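Local coordinates for protein Nadp(h)-dependent ketose reductase (Bemisia argentifolii, PDB 1E3J) that catalyses the NADP(H)-dependent reduction of ketoses such as fructose, as a zinc-containing member of the alcohol dehydrogenase family, at residues R162-Q167 with P241-D246; V183-A188 with A193-T198. One frame throughout, in Å; residues are numbered along the deposited sequence.

Contact 1 of 2, residues R162-Q167 with P241-D246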
loop_
_atom_site.group_PDB
_atom_site.type_symbol
_atom_site.label_atom_id
_atom_site.label_comp_id
_atom_site.label_asym_id
_atom_site.label_seq_id
_atom_site.Cartn_x
_atom_site.Cartn_y
_atom_site.Cartn_z
ATOM N N ARG A 162 -10.512 -4.167 7.408
ATOM C CA ARG A 162 -9.288 -3.459 7.099
ATOM C C ARG A 162 -8.377 -4.272 6.231
ATOM O O ARG A 162 -7.784 -3.746 5.322
ATOM C CB ARG A 162 -8.561 -3.019 8.362
ATOM C CG ARG A 162 -9.377 -2.043 9.211
ATOM C CD ARG A 162 -8.649 -1.741 10.507
ATOM N NE ARG A 162 -7.566 -0.782 10.316
ATOM C CZ ARG A 162 -6.585 -0.555 11.189
ATOM N NH1 ARG A 162 -6.512 -1.227 12.338
ATOM N NH2 ARG A 162 -5.695 0.388 10.929
ATOM N N ARG A 163 -8.272 -5.570 6.460
ATOM C CA ARG A 163 -7.400 -6.315 5.569
ATOM C C ARG A 163 -7.969 -6.319 4.140
ATOM O O ARG A 163 -7.206 -6.374 3.167
ATOM C CB ARG A 163 -7.203 -7.759 6.043
ATOM C CG ARG A 163 -6.214 -7.889 7.212
ATOM C CD ARG A 163 -5.403 -9.184 7.062
ATOM N NE ARG A 163 -4.423 -9.027 5.994
ATOM C CZ ARG A 163 -4.009 -9.998 5.190
ATOM N NH1 ARG A 163 -4.482 -11.224 5.303
ATOM N NH2 ARG A 163 -3.094 -9.722 4.280
ATOM N N ALA A 164 -9.297 -6.264 4.002
ATOM C CA ALA A 164 -9.875 -6.270 2.665
ATOM C C ALA A 164 -9.957 -4.829 2.112
ATOM O O ALA A 164 -10.317 -4.642 0.982
ATOM C CB ALA A 164 -11.280 -6.880 2.693
ATOM N N GLY A 165 -9.654 -3.821 2.915
ATOM C CA GLY A 165 -9.786 -2.451 2.416
ATOM C C GLY A 165 -11.250 -1.994 2.270
ATOM O O GLY A 165 -11.556 -1.171 1.391
ATOM N N VAL A 166 -12.167 -2.479 3.119
ATOM C CA VAL A 166 -13.562 -2.074 2.987
ATOM C C VAL A 166 -13.707 -0.555 3.150
ATOM O O VAL A 166 -13.201 0.008 4.099
ATOM C CB VAL A 166 -14.457 -2.771 4.037
ATOM C CG1 VAL A 166 -15.895 -2.211 3.942
ATOM C CG2 VAL A 166 -14.511 -4.256 3.768
ATOM N N GLN A 167 -14.411 0.118 2.255
ATOM C CA GLN A 167 -14.543 1.587 2.382
ATOM C C GLN A 167 -15.733 2.115 1.575
ATOM O O GLN A 167 -16.481 1.321 1.028
ATOM C CB GLN A 167 -13.238 2.255 1.881
ATOM C CG GLN A 167 -12.857 1.876 0.423
ATOM C CD GLN A 167 -11.461 2.427 0.021
ATOM O OE1 GLN A 167 -11.338 3.569 -0.457
ATOM N NE2 GLN A 167 -10.400 1.609 0.244
ATOM N N PRO A 241 -20.081 -8.202 -5.537
ATOM C CA PRO A 241 -19.431 -7.659 -4.335
ATOM C C PRO A 241 -17.924 -7.669 -4.572
ATOM O O PRO A 241 -17.426 -8.647 -5.085
ATOM C CB PRO A 241 -19.833 -8.650 -3.245
ATOM C CG PRO A 241 -19.920 -9.940 -3.988
ATOM C CD PRO A 241 -20.614 -9.549 -5.289
ATOM N N ASN A 242 -17.198 -6.599 -4.266
ATOM C CA ASN A 242 -15.769 -6.703 -4.493
ATOM C C ASN A 242 -15.039 -7.298 -3.285
ATOM O O ASN A 242 -13.836 -7.620 -3.365
ATOM C CB ASN A 242 -15.150 -5.392 -4.982
ATOM C CG ASN A 242 -15.476 -4.217 -4.120
ATOM O OD1 ASN A 242 -16.616 -4.036 -3.700
ATOM N ND2 ASN A 242 -14.466 -3.366 -3.876
ATOM N N VAL A 243 -15.788 -7.468 -2.189
ATOM C CA VAL A 243 -15.269 -8.092 -0.996
ATOM C C VAL A 243 -16.307 -9.057 -0.457
ATOM O O VAL A 243 -17.456 -8.690 -0.169
ATOM C CB VAL A 243 -14.940 -7.082 0.107
ATOM C CG1 VAL A 243 -14.575 -7.842 1.406
ATOM C CG2 VAL A 243 -13.797 -6.166 -0.332
ATOM N N THR A 244 -15.915 -10.315 -0.358
ATOM C CA THR A 244 -16.762 -11.322 0.199
ATOM C C THR A 244 -16.097 -11.799 1.495
ATOM O O THR A 244 -14.896 -12.084 1.528
ATOM C CB THR A 244 -16.889 -12.524 -0.770
ATOM O OG1 THR A 244 -17.506 -12.089 -1.996
ATOM C CG2 THR A 244 -17.736 -13.629 -0.140
ATOM N N ILE A 245 -16.882 -11.920 2.550
ATOM C CA ILE A 245 -16.379 -12.370 3.817
ATOM C C ILE A 245 -17.053 -13.669 4.157
ATOM O O ILE A 245 -18.223 -13.700 4.474
ATOM C CB ILE A 245 -16.657 -11.323 4.925
ATOM C CG1 ILE A 245 -16.122 -9.962 4.479
ATOM C CG2 ILE A 245 -15.963 -11.737 6.250
ATOM C CD1 ILE A 245 -16.252 -8.894 5.518
ATOM N N ASP A 246 -16.322 -14.762 4.047
ATOM C CA ASP A 246 -16.885 -16.040 4.387
ATOM C C ASP A 246 -16.739 -16.259 5.884
ATOM O O ASP A 246 -15.614 -16.249 6.422
ATOM C CB ASP A 246 -16.182 -17.204 3.705
ATOM C CG ASP A 246 -16.638 -18.555 4.303
ATOM O OD1 ASP A 246 -17.878 -18.758 4.328
ATOM O OD2 ASP A 246 -15.790 -19.376 4.770
#
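Ala164 and Val243 carry this contact, a compact example of how the end of a helix is seated on a neighbouring beta strand by very few side chains. The methyl of Ala164 rests against both branches of Val243, with its CB 3.7 Å from Val243 CG1 and 4.0 Å from Val243 CG2. Both CB atoms point across the gap between the backbones, whose CA atoms are 6.8 Å apart here. In Val243 the first torsion sets CG1 anti to the backbone N (chi1 172°), and CG2, beside that nitrogen, also comes near the carbonyl oxygen of Ala164. A second, looser touch comes from Val166, whose CG2 lies 4.3 Å from Val243 CG1, so that this one branch meets apolar atoms from both sides of Gly165.

Between them Gly165 leaves the helix with positive phi in a Schellman motif, its N bonded back to Arg162 O at 3.0 Å, and beyond it the CG2 of Val166 comes to the flank of the valine. The turn has a further tie in Gln167, whose NE2 donates to Gly165 O at 3.2 Å. The bond is fairly straight (162°) and lies in the plane of the Gln167 amide, though the donor stands tilted by 29° from the carbonyl plane of Gly165.

Nearby, Ala164 also touches Met268 and Val166 touches Val172, while Arg163 forms a salt bridge with Asp290 of a second subunit. Across the two segments themselves there is neither hydrogen bond nor salt bridge: the 124 Å² of shared surface rests on aliphatic carbon. This end of helix 151-164 therefore meets strand 243-246 through shape and burial, the apolar helix-on-sheet packing characteristic of a Rossmann-type domain.

Contact 2 of 2, residues V183-A188 with A193-T198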
loop_
_atom_site.group_PDB
_atom_site.type_symbol
_atom_site.label_atom_id
_atom_site.label_comp_id
_atom_site.label_asym_id
_atom_site.label_seq_id
_atom_site.Cartn_x
_atom_site.Cartn_y
_atom_site.Cartn_z
ATOM N N VAL A 183 -20.859 -9.332 13.249
ATOM C CA VAL A 183 -19.907 -8.225 13.495
ATOM C C VAL A 183 -19.320 -7.733 12.150
ATOM O O VAL A 183 -19.078 -6.537 11.989
ATOM C CB VAL A 183 -18.772 -8.574 14.511
ATOM C CG1 VAL A 183 -19.376 -8.802 15.859
ATOM C CG2 VAL A 183 -17.999 -9.789 14.108
ATOM N N SER A 184 -19.155 -8.633 11.178
ATOM C CA SER A 184 -18.674 -8.210 9.856
ATOM C C SER A 184 -19.680 -7.250 9.229
ATOM O O SER A 184 -19.283 -6.319 8.527
ATOM C CB SER A 184 -18.498 -9.396 8.921
ATOM O OG SER A 184 -17.441 -10.210 9.371
ATOM N N VAL A 185 -20.978 -7.459 9.470
ATOM C CA VAL A 185 -21.975 -6.555 8.895
ATOM C C VAL A 185 -21.817 -5.202 9.542
ATOM O O VAL A 185 -21.764 -4.156 8.857
ATOM C CB VAL A 185 -23.432 -7.066 9.105
ATOM C CG1 VAL A 185 -24.442 -5.929 8.836
ATOM C CG2 VAL A 185 -23.719 -8.238 8.153
ATOM N N LEU A 186 -21.748 -5.216 10.864
ATOM C CA LEU A 186 -21.574 -3.993 11.643
ATOM C C LEU A 186 -20.284 -3.224 11.233
ATOM O O LEU A 186 -20.340 -2.020 10.946
ATOM C CB LEU A 186 -21.529 -4.338 13.144
ATOM C CG LEU A 186 -22.873 -4.857 13.739
ATOM C CD1 LEU A 186 -22.656 -5.417 15.124
ATOM C CD2 LEU A 186 -23.861 -3.690 13.813
ATOM N N ALA A 187 -19.145 -3.921 11.182
ATOM C CA ALA A 187 -17.890 -3.274 10.816
ATOM C C ALA A 187 -17.943 -2.750 9.372
ATOM O O ALA A 187 -17.582 -1.623 9.109
ATOM C CB ALA A 187 -16.694 -4.262 10.989
ATOM N N ALA A 188 -18.445 -3.560 8.457
ATOM C CA ALA A 188 -18.511 -3.167 7.068
ATOM C C ALA A 188 -19.428 -1.952 6.865
ATOM O O ALA A 188 -19.103 -1.033 6.073
ATOM C CB ALA A 188 -18.956 -4.340 6.225
ATOM N N ALA A 193 -19.488 0.672 3.699
ATOM C CA ALA A 193 -19.819 -0.239 2.601
ATOM C C ALA A 193 -21.303 -0.480 2.417
ATOM O O ALA A 193 -22.128 -0.201 3.303
ATOM C CB ALA A 193 -19.162 -1.594 2.832
ATOM N N PHE A 194 -21.624 -1.044 1.258
ATOM C CA PHE A 194 -22.987 -1.478 0.966
ATOM C C PHE A 194 -22.839 -2.968 1.301
ATOM O O PHE A 194 -21.909 -3.618 0.800
ATOM C CB PHE A 194 -23.297 -1.322 -0.508
ATOM C CG PHE A 194 -24.653 -1.848 -0.897
ATOM C CD1 PHE A 194 -24.816 -3.190 -1.249
ATOM C CD2 PHE A 194 -25.769 -0.984 -0.946
ATOM C CE1 PHE A 194 -26.081 -3.682 -1.656
ATOM C CE2 PHE A 194 -27.021 -1.442 -1.346
ATOM C CZ PHE A 194 -27.186 -2.799 -1.705
ATOM N N VAL A 195 -23.729 -3.503 2.133
ATOM C CA VAL A 195 -23.639 -4.885 2.556
ATOM C C VAL A 195 -24.822 -5.815 2.221
ATOM O O VAL A 195 -25.989 -5.465 2.409
ATOM C CB VAL A 195 -23.441 -4.940 4.076
ATOM C CG1 VAL A 195 -23.342 -6.379 4.508
ATOM C CG2 VAL A 195 -22.148 -4.162 4.492
ATOM N N VAL A 196 -24.493 -7.012 1.749
ATOM C CA VAL A 196 -25.474 -8.030 1.456
ATOM C C VAL A 196 -25.102 -9.154 2.412
ATOM O O VAL A 196 -23.938 -9.504 2.535
ATOM C CB VAL A 196 -25.352 -8.586 0.027
ATOM C CG1 VAL A 196 -26.274 -9.781 -0.137
ATOM C CG2 VAL A 196 -25.736 -7.559 -0.960
ATOM N N CYS A 197 -26.094 -9.714 3.080
ATOM C CA CYS A 197 -25.857 -10.771 4.017
ATOM C C CYS A 197 -26.702 -11.968 3.659
ATOM O O CYS A 197 -27.908 -11.856 3.481
ATOM C CB CYS A 197 -26.187 -10.317 5.418
ATOM S SG CYS A 197 -25.734 -11.585 6.600
ATOM N N THR A 198 -26.049 -13.113 3.591
ATOM C CA THR A 198 -26.641 -14.401 3.209
ATOM C C THR A 198 -26.556 -15.398 4.352
ATOM O O THR A 198 -25.508 -15.510 4.964
ATOM C CB THR A 198 -25.820 -14.974 2.044
ATOM O OG1 THR A 198 -26.452 -14.636 0.807
ATOM C CG2 THR A 198 -25.617 -16.443 2.181
#
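The beta-alpha-beta crossover formed by strand 171-175, helix 179-190 and strand 194-199 is the opening unit of the Rossmann-type domain, and this contact is its second half, where the helix hands the chain back to the sheet. The short segments run nearly antiparallel, at 167° with their axes 8.8 Å apart.

Val195 stands at the middle, its side chain directed at the helix. Its CG1 is placed anti to the backbone N (chi1 -180°) and reaches Val185 CG2 at 4.1 Å, the two side chains crossing obliquely. Its other branch, CG2, beside the backbone N, packs more closely, lying 3.6 Å from Ala188 CB. Thus one valine serves Val185 and Ala188, about one helical turn apart, one branch for each. Two residues further along the strand, Cys197 faces the same way and its SG comes within 4.2 Å of Val185 CG2.

The turn between helix and strand is closed by a backbone hydrogen bond from Ala193 N to Ala188 O, 2.9 Å long with an N-H...O angle of 155°. The same oxygen has the methyl of Ala193 close by, with CB 3.3 Å from Ala188 O, so the bond and the methyl both lie against that carbonyl oxygen.

Around this buried core, Val185 also touches Val174 of the first strand of the unit, and Ala188 rests on Cys161 of helix 151-164. On the strand, Val196 points away from helix 179-190, to the sheet's other face. Backbone bonds join strand 194-199 to 171-175 through Phe194 and Val196, and to 215-218 through Val195.

Followed from the N terminus, the chain leaves helix 151-164 at residues 162-167, runs through strand 171-175 and helix 179-190, and closes the short loop of contact 2 when strand 194-199 begins. Only much later, at residues 241-246, does it return to complete contact 1, whose long loop therefore encloses the whole of contact 2. The two contacts have centres about 9 Å apart and address one parallel sheet, in which strands 194-199 and 243-246 flank the central strand 171-175. They also meet directly: Val166 CG1 packs 3.5 Å from Ala193 CB, and Ile245 CG2 lies 3.8 Å from Ser184 OG. Helices 151-164 and 179-190 thus pack on the same sheet, next to each other.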